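Local coordinates for putative modulator of DNA gyrase (Bacteroides thetaiotaomicron, PDB 1VPB), which probably acts as a metallopeptidase, as generally assigned to the PmbA/TldD (U62) peptidase family, at residues K127-K132 with K186-S191; W210-L215 with K223-K228; K38-S43 with D171-L176; L352-G357 with V424-D429; R110-P115 with L176-F181. All coordinates share one frame; numbering follows the deposited sequence.

Interaction 1: residues K127-K132 with K186-S191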
# COMPACT_ATOMS: atom_id res chain seq x y z
N LYS A 127 -5.69 19.08 -23.66
CA LYS A 127 -7.13 18.93 -23.39
C LYS A 127 -7.39 17.78 -22.43
O LYS A 127 -8.23 16.90 -22.69
CB LYS A 127 -7.90 18.70 -24.71
CG LYS A 127 -7.82 19.95 -25.58
CD LYS A 127 -8.67 19.84 -26.82
CE LYS A 127 -8.53 21.11 -27.63
NZ LYS A 127 -9.32 20.99 -28.94
N LEU A 128 -6.63 17.74 -21.34
CA LEU A 128 -6.73 16.59 -20.44
C LEU A 128 -7.67 16.86 -19.27
O LEU A 128 -7.85 15.98 -18.39
CB LEU A 128 -5.35 16.24 -19.89
CG LEU A 128 -4.27 16.01 -20.97
CD1 LEU A 128 -2.90 15.92 -20.31
CD2 LEU A 128 -4.55 14.83 -21.74
N TYR A 129 -8.27 18.05 -19.25
CA TYR A 129 -9.17 18.47 -18.20
C TYR A 129 -10.58 18.72 -18.76
O TYR A 129 -10.76 19.61 -19.60
CB TYR A 129 -8.67 19.75 -17.52
CG TYR A 129 -9.47 20.15 -16.28
CD1 TYR A 129 -10.71 20.77 -16.38
CD2 TYR A 129 -9.01 19.85 -14.99
CE1 TYR A 129 -11.44 21.08 -15.26
CE2 TYR A 129 -9.77 20.15 -13.86
CZ TYR A 129 -10.97 20.78 -13.99
OH TYR A 129 -11.75 21.09 -12.85
N ASP A 130 -11.55 17.98 -18.24
CA ASP A 130 -12.99 18.13 -18.60
C ASP A 130 -13.57 19.33 -17.87
O ASP A 130 -13.80 19.34 -16.67
CB ASP A 130 -13.67 16.83 -18.23
CG ASP A 130 -15.14 16.83 -18.52
OD1 ASP A 130 -15.61 17.81 -19.16
OD2 ASP A 130 -15.86 15.88 -18.15
N ALA A 131 -13.86 20.39 -18.63
CA ALA A 131 -14.37 21.61 -18.03
C ALA A 131 -15.72 21.44 -17.30
O ALA A 131 -16.07 22.26 -16.45
CB ALA A 131 -14.53 22.63 -19.13
N LYS A 132 -16.46 20.42 -17.68
CA LYS A 132 -17.72 20.05 -17.01
C LYS A 132 -17.55 19.53 -15.57
O LYS A 132 -18.52 19.45 -14.81
CB LYS A 132 -18.47 19.05 -17.83
CG LYS A 132 -18.82 19.57 -19.25
CD LYS A 132 -19.61 18.58 -20.14
CE LYS A 132 -19.98 19.18 -21.53
NZ LYS A 132 -19.97 18.17 -22.70
N LYS A 186 -3.08 20.26 -15.62
CA LYS A 186 -4.39 20.02 -15.00
C LYS A 186 -5.02 18.87 -15.78
O LYS A 186 -4.81 18.75 -16.97
CB LYS A 186 -5.34 21.24 -15.02
CG LYS A 186 -5.62 21.77 -16.40
CD LYS A 186 -6.51 23.03 -16.35
CE LYS A 186 -6.61 23.66 -17.72
NZ LYS A 186 -7.80 24.52 -17.73
N SER A 187 -5.70 18.00 -15.05
CA SER A 187 -6.41 16.89 -15.66
C SER A 187 -7.56 16.40 -14.79
O SER A 187 -7.62 16.66 -13.56
CB SER A 187 -5.47 15.75 -15.98
OG SER A 187 -4.89 15.24 -14.78
N THR A 188 -8.47 15.66 -15.44
CA THR A 188 -9.58 15.00 -14.77
C THR A 188 -9.58 13.53 -15.10
O THR A 188 -8.88 13.06 -16.05
CB THR A 188 -10.96 15.62 -15.17
OG1 THR A 188 -10.99 15.71 -16.63
CG2 THR A 188 -11.08 17.00 -14.65
N TRP A 189 -10.30 12.77 -14.29
CA TRP A 189 -10.56 11.37 -14.57
C TRP A 189 -11.87 10.94 -13.96
O TRP A 189 -12.32 11.47 -12.95
CB TRP A 189 -9.42 10.43 -14.10
CG TRP A 189 -9.23 10.42 -12.64
CD1 TRP A 189 -8.45 11.28 -11.91
CD2 TRP A 189 -9.88 9.56 -11.68
NE1 TRP A 189 -8.57 10.98 -10.57
CE2 TRP A 189 -9.40 9.91 -10.40
CE3 TRP A 189 -10.77 8.49 -11.78
CZ2 TRP A 189 -9.84 9.26 -9.23
CZ3 TRP A 189 -11.19 7.84 -10.61
CH2 TRP A 189 -10.71 8.23 -9.36
N TYR A 190 -12.46 9.92 -14.59
CA TYR A 190 -13.68 9.31 -14.14
C TYR A 190 -13.57 7.81 -14.35
O TYR A 190 -12.95 7.36 -15.32
CB TYR A 190 -14.86 9.79 -14.98
CG TYR A 190 -15.02 11.29 -15.08
CD1 TYR A 190 -14.34 12.02 -16.05
CD2 TYR A 190 -15.86 11.99 -14.22
CE1 TYR A 190 -14.48 13.41 -16.13
CE2 TYR A 190 -16.01 13.37 -14.31
CZ TYR A 190 -15.33 14.07 -15.26
OH TYR A 190 -15.49 15.44 -15.40
N SER A 191 -14.18 7.05 -13.46
CA SER A 191 -14.17 5.59 -13.59
C SER A 191 -15.38 4.93 -13.03
O SER A 191 -15.99 5.41 -12.06
CB SER A 191 -12.92 5.03 -12.94
OG SER A 191 -12.73 3.68 -13.33
O HOH W 1 -4.69 19.57 -19.89
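Two nearly straight hydrogen bonds join the 127-132 loop to strand 186-191, and both involve Thr188. Thr188 N gives a proton to Leu128 O (3.0 Å), arriving in the carbonyl plane on a lone pair, while Thr188 OG1 receives Asp130 N at 2.8 Å with an angle of 167° at the proton. With Thr188 OG1 in the crowded position between backbone N and carbonyl carbon (chi1 49°), Thr188 CG2 stands anti to the carbonyl carbon and lies over one face of the Tyr129 ring in a CH-pi contact, 3.6 Å from its centroid. Lys186, extended beyond CG, crosses Tyr129 at about a right angle, and Lys186 CG touches Tyr129 CB. Tyr190 OH donates a weak bond to Asp130 OD2 (2.8 Å), and Asp130 OD1 accepts from Lys132 N, closing an Asx turn. At the other end one water spans Leu128 N and Lys186 O.

In the second shell, Thr188 OG1 also pairs with Leu215 O, Asp130 OD2 with Met217 N, and Tyr129 OH with Glu170 OE1; the Tyr129 ring meets Phe172. The Asp130 carboxylate thus collects two backbone N-H groups and, weakly, the Tyr190 hydroxyl, which would tend to stabilise its negative charge, and the Thr188 hydroxyl, gripped by one donor and one acceptor, couples the loop to the strand with its rotation fixed.

Interaction 2: residues W210-L215 with K223-K228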
# COMPACT_ATOMS: atom_id res chain seq x y z
N TRP A 210 -14.83 -5.70 -14.03
CA TRP A 210 -14.62 -4.93 -15.22
C TRP A 210 -14.65 -3.47 -14.82
O TRP A 210 -15.25 -3.13 -13.82
CB TRP A 210 -15.70 -5.22 -16.25
CG TRP A 210 -15.38 -4.61 -17.57
CD1 TRP A 210 -15.94 -3.51 -18.14
CD2 TRP A 210 -14.38 -5.07 -18.47
NE1 TRP A 210 -15.36 -3.26 -19.36
CE2 TRP A 210 -14.41 -4.21 -19.60
CE3 TRP A 210 -13.49 -6.14 -18.47
CZ2 TRP A 210 -13.56 -4.37 -20.69
CZ3 TRP A 210 -12.66 -6.32 -19.57
CH2 TRP A 210 -12.68 -5.43 -20.65
N TYR A 211 -13.99 -2.61 -15.61
CA TYR A 211 -14.04 -1.19 -15.38
C TYR A 211 -13.78 -0.45 -16.64
O TYR A 211 -13.25 -0.98 -17.62
CB TYR A 211 -13.05 -0.77 -14.30
CG TYR A 211 -11.68 -0.71 -14.84
CD1 TYR A 211 -10.93 -1.87 -14.96
CD2 TYR A 211 -11.15 0.48 -15.32
CE1 TYR A 211 -9.66 -1.83 -15.50
CE2 TYR A 211 -9.90 0.53 -15.85
CZ TYR A 211 -9.15 -0.64 -15.94
OH TYR A 211 -7.88 -0.61 -16.48
N GLU A 212 -14.24 0.79 -16.63
CA GLU A 212 -14.11 1.71 -17.74
C GLU A 212 -13.62 3.01 -17.11
O GLU A 212 -13.95 3.29 -15.95
CB GLU A 212 -15.45 1.98 -18.37
CG GLU A 212 -16.12 0.81 -19.08
CD GLU A 212 -15.45 0.32 -20.33
OE1 GLU A 212 -14.48 0.93 -20.80
OE2 GLU A 212 -15.95 -0.72 -20.87
N SER A 213 -12.81 3.75 -17.87
CA SER A 213 -12.38 5.09 -17.45
C SER A 213 -12.23 6.05 -18.62
O SER A 213 -12.17 5.65 -19.79
CB SER A 213 -11.10 5.00 -16.59
OG SER A 213 -10.00 4.55 -17.34
N SER A 214 -12.20 7.34 -18.30
CA SER A 214 -12.03 8.38 -19.30
C SER A 214 -11.60 9.68 -18.62
O SER A 214 -11.89 9.88 -17.43
CB SER A 214 -13.35 8.66 -20.03
OG SER A 214 -13.15 9.62 -21.08
N LEU A 215 -11.00 10.58 -19.39
CA LEU A 215 -10.67 11.88 -18.91
C LEU A 215 -11.94 12.77 -18.91
O LEU A 215 -11.97 13.81 -18.26
CB LEU A 215 -9.61 12.49 -19.83
CG LEU A 215 -8.26 11.77 -19.92
CD1 LEU A 215 -7.31 12.61 -20.76
CD2 LEU A 215 -7.67 11.63 -18.57
N LYS A 223 -22.26 1.76 -19.74
CA LYS A 223 -23.09 0.58 -19.93
C LYS A 223 -22.25 -0.65 -20.26
O LYS A 223 -21.18 -0.57 -20.87
CB LYS A 223 -24.13 0.85 -21.03
CG LYS A 223 -25.09 1.92 -20.60
CD LYS A 223 -26.18 2.24 -21.61
CE LYS A 223 -27.30 2.99 -20.86
NZ LYS A 223 -28.22 3.80 -21.69
N GLY A 224 -22.72 -1.78 -19.79
CA GLY A 224 -22.10 -3.06 -20.11
C GLY A 224 -21.10 -3.56 -19.10
O GLY A 224 -20.58 -4.68 -19.21
N ILE A 225 -20.84 -2.75 -18.08
CA ILE A 225 -19.77 -3.05 -17.15
C ILE A 225 -20.15 -4.19 -16.22
O ILE A 225 -19.33 -5.10 -15.98
CB ILE A 225 -19.39 -1.79 -16.34
CG1 ILE A 225 -18.89 -0.69 -17.29
CG2 ILE A 225 -18.27 -2.13 -15.34
CD1 ILE A 225 -18.62 0.67 -16.63
N GLY A 226 -21.37 -4.15 -15.68
CA GLY A 226 -21.84 -5.21 -14.79
C GLY A 226 -22.04 -6.48 -15.59
O GLY A 226 -21.65 -7.57 -15.18
N GLN A 227 -22.59 -6.31 -16.78
CA GLN A 227 -22.73 -7.42 -17.70
C GLN A 227 -21.40 -8.13 -17.97
O GLN A 227 -21.31 -9.35 -17.80
CB GLN A 227 -23.33 -6.92 -19.00
CG GLN A 227 -23.78 -8.05 -19.91
CD GLN A 227 -24.07 -7.57 -21.31
OE1 GLN A 227 -24.52 -6.43 -21.50
NE2 GLN A 227 -23.82 -8.42 -22.29
N LYS A 228 -20.38 -7.38 -18.37
CA LYS A 228 -19.06 -7.94 -18.63
C LYS A 228 -18.44 -8.63 -17.44
O LYS A 228 -17.86 -9.71 -17.58
CB LYS A 228 -18.10 -6.87 -19.14
CG LYS A 228 -18.32 -6.52 -20.63
CD LYS A 228 -17.37 -5.40 -21.07
CE LYS A 228 -17.74 -4.75 -22.42
NZ LYS A 228 -19.02 -3.99 -22.37
O HOH W 2 -18.57 -2.04 -20.72
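Strand 210-214 runs past the first turn of the helix that begins at Ile225, with Gly224 as its N-cap residue and Lys228 N bonded to Gly224 O. The backbones come closest at Trp210 and Ile225, whose CA atoms are 5.8 Å apart. Gly224 has a positive phi (95°), where a CB would strike the carbonyl O before it.

Trp210, with CG anti to its backbone N (chi1 -170°), offers one indole face to Lys228, whose CD sits 3.6 Å from the centroid of the five-membered ring in a CH-pi contact. Ile225 CG2 approaches the edge of the same indole, 3.9 Å from Trp210 CD1, while Ile225 CD1 packs on Glu212 CG at 3.5 Å. Within the strand, Trp210 NE1 gives a nearly straight bond to Glu212 OE2 (3.0 Å), in the ring plane but above the carboxylate plane, which fixes the rotation of the indole. A water accepts from Lys228 NZ and donates to Glu212 OE2 and Lys223 O, linking charges not in contact and a backbone carbonyl.

Glu151 receives Gly224 N and Gln227 N. The arrangement is a helix laid by its first turn on an outermost strand of an antiparallel sheet.

Interaction 3: residues K38-S43 with D171-L176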
# COMPACT_ATOMS: atom_id res chain seq x y z
N LYS A 38 13.64 23.03 -6.24
CA LYS A 38 12.44 22.72 -7.08
C LYS A 38 11.27 22.88 -6.13
O LYS A 38 11.35 22.46 -4.96
CB LYS A 38 12.56 21.32 -7.64
CG LYS A 38 13.73 21.02 -8.50
CD LYS A 38 13.77 19.61 -8.87
CE LYS A 38 14.94 19.26 -9.77
NZ LYS A 38 15.10 17.75 -9.77
N VAL A 39 10.15 23.45 -6.61
CA VAL A 39 8.95 23.60 -5.83
C VAL A 39 7.78 23.06 -6.67
O VAL A 39 7.71 23.32 -7.84
CB VAL A 39 8.69 25.09 -5.45
CG1 VAL A 39 7.38 25.25 -4.75
CG2 VAL A 39 9.87 25.66 -4.60
N LEU A 40 6.98 22.26 -6.03
CA LEU A 40 5.67 21.81 -6.57
C LEU A 40 4.57 22.26 -5.67
O LEU A 40 4.54 21.97 -4.49
CB LEU A 40 5.68 20.33 -6.71
CG LEU A 40 4.34 19.63 -6.96
CD1 LEU A 40 4.01 19.89 -8.41
CD2 LEU A 40 4.44 18.19 -6.62
N LEU A 41 3.56 22.91 -6.25
CA LEU A 41 2.34 23.17 -5.54
C LEU A 41 1.26 22.35 -6.26
O LEU A 41 1.18 22.38 -7.49
CB LEU A 41 2.06 24.67 -5.64
CG LEU A 41 0.77 25.15 -4.97
CD1 LEU A 41 0.90 25.26 -3.51
CD2 LEU A 41 0.49 26.52 -5.53
N TYR A 42 0.58 21.50 -5.51
CA TYR A 42 -0.35 20.56 -6.10
C TYR A 42 -1.68 20.71 -5.43
O TYR A 42 -1.80 21.16 -4.27
CB TYR A 42 0.16 19.12 -5.99
CG TYR A 42 0.39 18.69 -4.56
CD1 TYR A 42 -0.66 18.20 -3.81
CD2 TYR A 42 1.64 18.82 -3.94
CE1 TYR A 42 -0.51 17.84 -2.49
CE2 TYR A 42 1.80 18.44 -2.59
CZ TYR A 42 0.72 17.95 -1.89
OH TYR A 42 0.80 17.58 -0.56
N SER A 43 -2.73 20.34 -6.16
CA SER A 43 -4.01 20.20 -5.50
C SER A 43 -4.83 19.18 -6.23
O SER A 43 -4.59 18.83 -7.40
CB SER A 43 -4.76 21.49 -5.44
OG SER A 43 -5.18 21.86 -6.70
N ASP A 171 -6.87 17.02 -10.81
CA ASP A 171 -5.48 17.17 -10.35
C ASP A 171 -4.90 18.37 -11.03
O ASP A 171 -5.07 18.56 -12.23
CB ASP A 171 -4.68 15.93 -10.68
CG ASP A 171 -5.11 14.76 -9.87
OD1 ASP A 171 -4.64 14.66 -8.72
OD2 ASP A 171 -5.82 13.88 -10.32
N PHE A 172 -4.22 19.19 -10.24
CA PHE A 172 -3.51 20.39 -10.69
C PHE A 172 -2.11 20.39 -10.13
O PHE A 172 -1.88 19.97 -8.99
CB PHE A 172 -4.16 21.65 -10.18
CG PHE A 172 -5.63 21.80 -10.59
CD1 PHE A 172 -6.64 21.24 -9.83
CD2 PHE A 172 -5.99 22.52 -11.73
CE1 PHE A 172 -7.98 21.36 -10.21
CE2 PHE A 172 -7.34 22.61 -12.11
CZ PHE A 172 -8.29 22.02 -11.35
N ALA A 173 -1.18 20.87 -10.92
CA ALA A 173 0.24 20.99 -10.48
C ALA A 173 0.85 22.19 -11.07
O ALA A 173 0.66 22.45 -12.27
CB ALA A 173 1.01 19.79 -10.89
N TYR A 174 1.60 22.94 -10.24
CA TYR A 174 2.39 24.07 -10.67
C TYR A 174 3.81 23.81 -10.21
O TYR A 174 4.00 23.61 -9.00
CB TYR A 174 1.85 25.33 -10.05
CG TYR A 174 2.58 26.59 -10.38
CD1 TYR A 174 2.57 27.13 -11.66
CD2 TYR A 174 3.23 27.32 -9.40
CE1 TYR A 174 3.24 28.32 -11.97
CE2 TYR A 174 3.88 28.52 -9.67
CZ TYR A 174 3.86 29.05 -10.97
OH TYR A 174 4.52 30.26 -11.26
N ARG A 175 4.75 23.93 -11.14
CA ARG A 175 6.12 23.50 -10.90
C ARG A 175 7.03 24.69 -11.16
O ARG A 175 6.81 25.46 -12.12
CB ARG A 175 6.41 22.33 -11.83
CG ARG A 175 7.84 21.91 -11.93
CD ARG A 175 8.11 20.39 -11.92
NE ARG A 175 8.22 19.91 -10.56
CZ ARG A 175 9.08 20.37 -9.67
NH1 ARG A 175 9.97 21.27 -10.01
NH2 ARG A 175 9.08 19.90 -8.43
N LEU A 176 8.05 24.85 -10.31
CA LEU A 176 9.08 25.84 -10.48
C LEU A 176 10.44 25.18 -10.21
O LEU A 176 10.54 24.36 -9.29
CB LEU A 176 8.91 26.95 -9.44
CG LEU A 176 7.68 27.84 -9.51
CD1 LEU A 176 7.63 28.80 -8.29
CD2 LEU A 176 7.65 28.58 -10.81
O HOH W 3 -2.51 16.83 -8.04
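Two central strands of the six-stranded antiparallel sheet, 36-52 and 159-177, pair here; their segments 38-43 and 171-176 run at 166° to each other. Val39 with Leu176, Leu41 with Tyr174 and Ser43 with Phe172 are hydrogen-bonded pairs, each closed by two N-H...O bonds; the shortest is Tyr174 N to Leu41 O at 2.8 Å, nearly along the C=O axis. Ser43 N instead meets Phe172 O from above the carbonyl plane. The side chains of these pairs share one face, where helix 16-31 covers Leu41, Tyr174 and Leu176.

On the other face lie the non-hydrogen-bonded pairs Leu40-Arg175 and Tyr42-Ala173. Leu40 CD1 touches Ala173 CB diagonally at 3.9 Å. Arg175, bent at chi2 and chi3, folds back across the neighbouring strand: Val39 O lies over one guanidinium face, and Lys38 CB meets Arg175 NH1 at the edge, 3.5 Å away. NH1 is buried without a partner. Such regular pairing is characteristic of an antiparallel sheet with a helix packed on one face.

Interaction 4: residues L352-G357 with V424-D429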
# COMPACT_ATOMS: atom_id res chain seq x y z
N LEU A 352 2.66 4.47 -23.77
CA LEU A 352 3.25 3.41 -24.57
C LEU A 352 2.27 2.91 -25.60
O LEU A 352 1.14 2.51 -25.27
CB LEU A 352 3.72 2.27 -23.73
CG LEU A 352 4.87 2.66 -22.77
CD1 LEU A 352 5.16 1.52 -21.86
CD2 LEU A 352 6.13 3.04 -23.47
N VAL A 353 2.72 2.93 -26.84
CA VAL A 353 1.85 2.52 -27.96
C VAL A 353 2.53 1.40 -28.75
O VAL A 353 3.60 1.60 -29.36
CB VAL A 353 1.57 3.69 -28.90
CG1 VAL A 353 0.68 3.24 -30.08
CG2 VAL A 353 0.93 4.89 -28.11
N MET A 354 1.91 0.24 -28.73
CA MET A 354 2.38 -0.90 -29.50
C MET A 354 1.75 -0.84 -30.89
O MET A 354 0.58 -0.49 -31.03
CB MET A 354 1.96 -2.20 -28.79
CG MET A 354 2.45 -3.48 -29.43
SD MET A 354 4.15 -3.98 -29.03
CE MET A 354 3.95 -4.51 -27.34
N GLU A 355 2.55 -1.15 -31.90
CA GLU A 355 2.04 -1.26 -33.27
C GLU A 355 0.99 -2.36 -33.33
O GLU A 355 1.16 -3.44 -32.77
CB GLU A 355 3.19 -1.48 -34.23
CG GLU A 355 2.77 -1.90 -35.61
CD GLU A 355 3.99 -2.20 -36.45
OE1 GLU A 355 4.60 -1.18 -36.85
OE2 GLU A 355 4.34 -3.41 -36.62
N THR A 356 -0.16 -2.05 -33.96
CA THR A 356 -1.28 -2.99 -34.08
C THR A 356 -1.33 -3.75 -35.39
O THR A 356 -0.83 -3.26 -36.40
CB THR A 356 -2.62 -2.22 -33.92
OG1 THR A 356 -2.60 -1.08 -34.80
CG2 THR A 356 -2.73 -1.65 -32.52
N GLY A 357 -1.88 -4.95 -35.32
CA GLY A 357 -2.13 -5.82 -36.47
C GLY A 357 -3.54 -5.62 -36.95
O GLY A 357 -4.17 -4.59 -36.66
N VAL A 424 4.42 -13.28 -32.31
CA VAL A 424 4.11 -13.49 -33.73
C VAL A 424 3.01 -12.61 -34.26
O VAL A 424 2.92 -12.47 -35.48
CB VAL A 424 3.75 -14.94 -34.05
CG1 VAL A 424 4.99 -15.80 -33.87
CG2 VAL A 424 2.59 -15.43 -33.21
N ALA A 425 2.18 -12.05 -33.38
CA ALA A 425 1.11 -11.15 -33.82
C ALA A 425 0.70 -10.21 -32.74
O ALA A 425 0.79 -10.56 -31.55
CB ALA A 425 -0.09 -11.96 -34.24
N THR A 426 0.17 -9.04 -33.16
CA THR A 426 -0.50 -8.13 -32.25
C THR A 426 -1.89 -7.80 -32.80
O THR A 426 -2.11 -7.79 -34.03
CB THR A 426 0.28 -6.84 -32.02
OG1 THR A 426 0.31 -6.02 -33.20
CG2 THR A 426 1.78 -7.12 -31.65
N GLY A 427 -2.79 -7.52 -31.90
CA GLY A 427 -4.20 -7.23 -32.26
C GLY A 427 -4.38 -5.78 -32.66
O GLY A 427 -3.43 -5.00 -32.66
N ASN A 428 -5.62 -5.46 -33.00
CA ASN A 428 -6.06 -4.11 -33.27
C ASN A 428 -6.92 -3.52 -32.14
O ASN A 428 -7.71 -2.58 -32.34
CB ASN A 428 -6.84 -4.14 -34.59
CG ASN A 428 -8.05 -5.04 -34.53
OD1 ASN A 428 -8.53 -5.44 -33.43
ND2 ASN A 428 -8.62 -5.35 -35.71
N ASP A 429 -6.76 -4.05 -30.94
CA ASP A 429 -7.67 -3.83 -29.86
C ASP A 429 -7.04 -3.32 -28.52
O ASP A 429 -7.39 -3.84 -27.45
CB ASP A 429 -8.49 -5.11 -29.62
CG ASP A 429 -7.62 -6.32 -29.31
OD1 ASP A 429 -6.37 -6.24 -29.48
OD2 ASP A 429 -8.12 -7.39 -28.89
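Glu355 O is the best-held polar atom across this contact, gripped by one bond from the other segment: Thr426 OG1 donates to it at 2.8 Å, in the carbonyl plane and on a lone pair. The hydroxyl gets there from the crowded position between backbone N and carbonyl carbon (chi1 69°); Thr426 CG2, anti to the carbonyl carbon, lies 4.3 Å from Met354 CG. Two residues on, Gly357 N donates to Gly427 O at 3.1 Å; this second bond is less well aimed, with the donor 66° out of the carbonyl plane.

Gly357 sits so close to residues 424-429 that a CB would clash with Thr426 O. Thr356 lays its CB against Gly427 O (3.2 Å), and Asn428 CB touches Gly357 O at 3.4 Å. The contact links the loop leaving strand 352-354, which belongs to a five-stranded mixed sheet, to the end of strand 423-426 of the larger mixed sheet, where Val424 and Ala425 both face Val442 in a classic beta bulge.

Interaction 5: residues R110-P115 with L176-F181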
# COMPACT_ATOMS: atom_id res chain seq x y z
N ARG A 110 23.55 14.98 -7.73
CA ARG A 110 22.25 15.62 -7.61
C ARG A 110 22.44 17.04 -8.11
O ARG A 110 22.84 17.96 -7.39
CB ARG A 110 21.69 15.60 -6.14
CG ARG A 110 21.27 14.25 -5.67
CD ARG A 110 19.97 13.80 -6.26
NE ARG A 110 19.58 12.53 -5.72
CZ ARG A 110 18.62 11.77 -6.22
NH1 ARG A 110 17.94 12.13 -7.29
NH2 ARG A 110 18.37 10.61 -5.65
N VAL A 111 22.13 17.23 -9.40
CA VAL A 111 22.21 18.50 -10.06
C VAL A 111 20.92 18.79 -10.81
O VAL A 111 20.12 17.91 -11.04
CB VAL A 111 23.40 18.55 -11.05
CG1 VAL A 111 24.72 18.40 -10.31
CG2 VAL A 111 23.21 17.53 -12.14
N LEU A 112 20.71 20.05 -11.12
CA LEU A 112 19.55 20.42 -11.95
C LEU A 112 19.91 20.07 -13.39
O LEU A 112 21.07 19.99 -13.78
CB LEU A 112 19.25 21.91 -11.83
CG LEU A 112 18.72 22.44 -10.46
CD1 LEU A 112 18.23 23.87 -10.56
CD2 LEU A 112 17.66 21.61 -9.96
N ALA A 113 18.86 19.78 -14.15
CA ALA A 113 19.04 19.56 -15.59
C ALA A 113 19.56 20.83 -16.29
O ALA A 113 19.35 21.94 -15.83
CB ALA A 113 17.69 19.17 -16.20
N ASP A 114 20.19 20.64 -17.45
CA ASP A 114 20.57 21.72 -18.32
C ASP A 114 19.26 22.38 -18.78
O ASP A 114 18.40 21.66 -19.34
CB ASP A 114 21.26 21.11 -19.52
CG ASP A 114 21.62 22.10 -20.62
OD1 ASP A 114 21.14 23.24 -20.76
OD2 ASP A 114 22.49 21.74 -21.44
N PRO A 115 19.07 23.66 -18.57
CA PRO A 115 17.77 24.28 -18.89
C PRO A 115 17.44 24.36 -20.37
O PRO A 115 16.25 24.54 -20.68
CB PRO A 115 17.87 25.66 -18.24
CG PRO A 115 19.29 25.89 -18.23
CD PRO A 115 19.99 24.65 -18.03
N LEU A 176 8.05 24.85 -10.31
CA LEU A 176 9.08 25.84 -10.48
C LEU A 176 10.44 25.18 -10.21
O LEU A 176 10.54 24.36 -9.29
CB LEU A 176 8.91 26.95 -9.44
CG LEU A 176 7.68 27.84 -9.51
CD1 LEU A 176 7.63 28.80 -8.29
CD2 LEU A 176 7.65 28.58 -10.81
N ILE A 177 11.42 25.51 -11.02
CA ILE A 177 12.80 25.05 -10.82
C ILE A 177 13.68 26.26 -10.91
O ILE A 177 13.51 27.09 -11.79
CB ILE A 177 13.20 23.95 -11.79
CG1 ILE A 177 12.17 22.81 -11.78
CG2 ILE A 177 14.59 23.44 -11.51
CD1 ILE A 177 12.51 21.73 -12.82
N SER A 178 14.64 26.42 -9.97
CA SER A 178 15.35 27.68 -9.85
C SER A 178 16.28 28.14 -10.99
O SER A 178 16.79 29.27 -10.93
CB SER A 178 16.20 27.64 -8.54
OG SER A 178 17.08 26.57 -8.52
N ASN A 179 16.61 27.26 -11.91
CA ASN A 179 17.41 27.61 -13.08
C ASN A 179 16.51 27.87 -14.32
O ASN A 179 17.02 27.82 -15.45
CB ASN A 179 18.50 26.61 -13.37
CG ASN A 179 17.97 25.27 -13.84
OD1 ASN A 179 16.77 25.02 -13.65
ND2 ASN A 179 18.84 24.46 -14.49
N GLY A 180 15.26 28.19 -14.08
CA GLY A 180 14.43 28.84 -15.10
C GLY A 180 13.37 27.95 -15.71
O GLY A 180 13.09 28.00 -16.91
N PHE A 181 12.71 27.17 -14.88
CA PHE A 181 11.52 26.43 -15.32
C PHE A 181 10.26 26.86 -14.58
O PHE A 181 10.27 27.02 -13.35
CB PHE A 181 11.70 24.94 -15.19
CG PHE A 181 10.51 24.16 -15.76
CD1 PHE A 181 10.30 24.16 -17.15
CD2 PHE A 181 9.60 23.55 -14.96
CE1 PHE A 181 9.18 23.49 -17.68
CE2 PHE A 181 8.47 22.88 -15.47
CZ PHE A 181 8.25 22.89 -16.85
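Asn179 reaches from its turn into the 110-115 loop. Asn179 CB lies 3.9 Å from Leu112 CD1, and CG, placed between backbone N and carbonyl carbon (chi1 68°), comes to 3.6 Å from that same methyl. At the tip the amide divides its work: Asn179 ND2 donates to Ala113 O at 2.9 Å, nearly along the C=O axis and in the amide plane, though the angle at the proton is a bent 138°, while OD1 accepts from Tyr118 OH. With both ends of the amide engaged, its flip is settled.

The turn is the tight hairpin connection between strands 159-177 and 181-198. Gly180 and Phe181 both face Ile177 in a G1 beta bulge, and Ile177 O accepts from both of their N-H groups.

Leu112 slides antiparallel past Asn179 and Ile177, and its CD1 also meets Ile177 CG2 at 3.8 Å and Ser178 OG, which is hydrogen-bonded to Ala37 N, at 3.6 Å. Pro115 crosses Asn179 obliquely, its CB 3.6 Å from Asn179 O.

Four of the five contacts belong to one six-stranded antiparallel sheet. Interaction 3 joins strands 36-52 and 159-177, interaction 5 meets the hairpin turn following the latter, interaction 1 anchors a loop on strand 181-198, and interaction 2 sets a helix on the outermost strand, 207-214. Centre to centre, interactions 3 and 5, which share Leu176, are about 15 Å apart; interaction 1 lies about 17 Å from interaction 3 and about 18 Å from interaction 2, touching both. Interactions 1, 3 and 5 interleave along the chain, and interaction 3 pairs the first family region with the central one. Interaction 4, later in sequence and about 35 Å from interaction 3 between centres, stays within the C-terminal region.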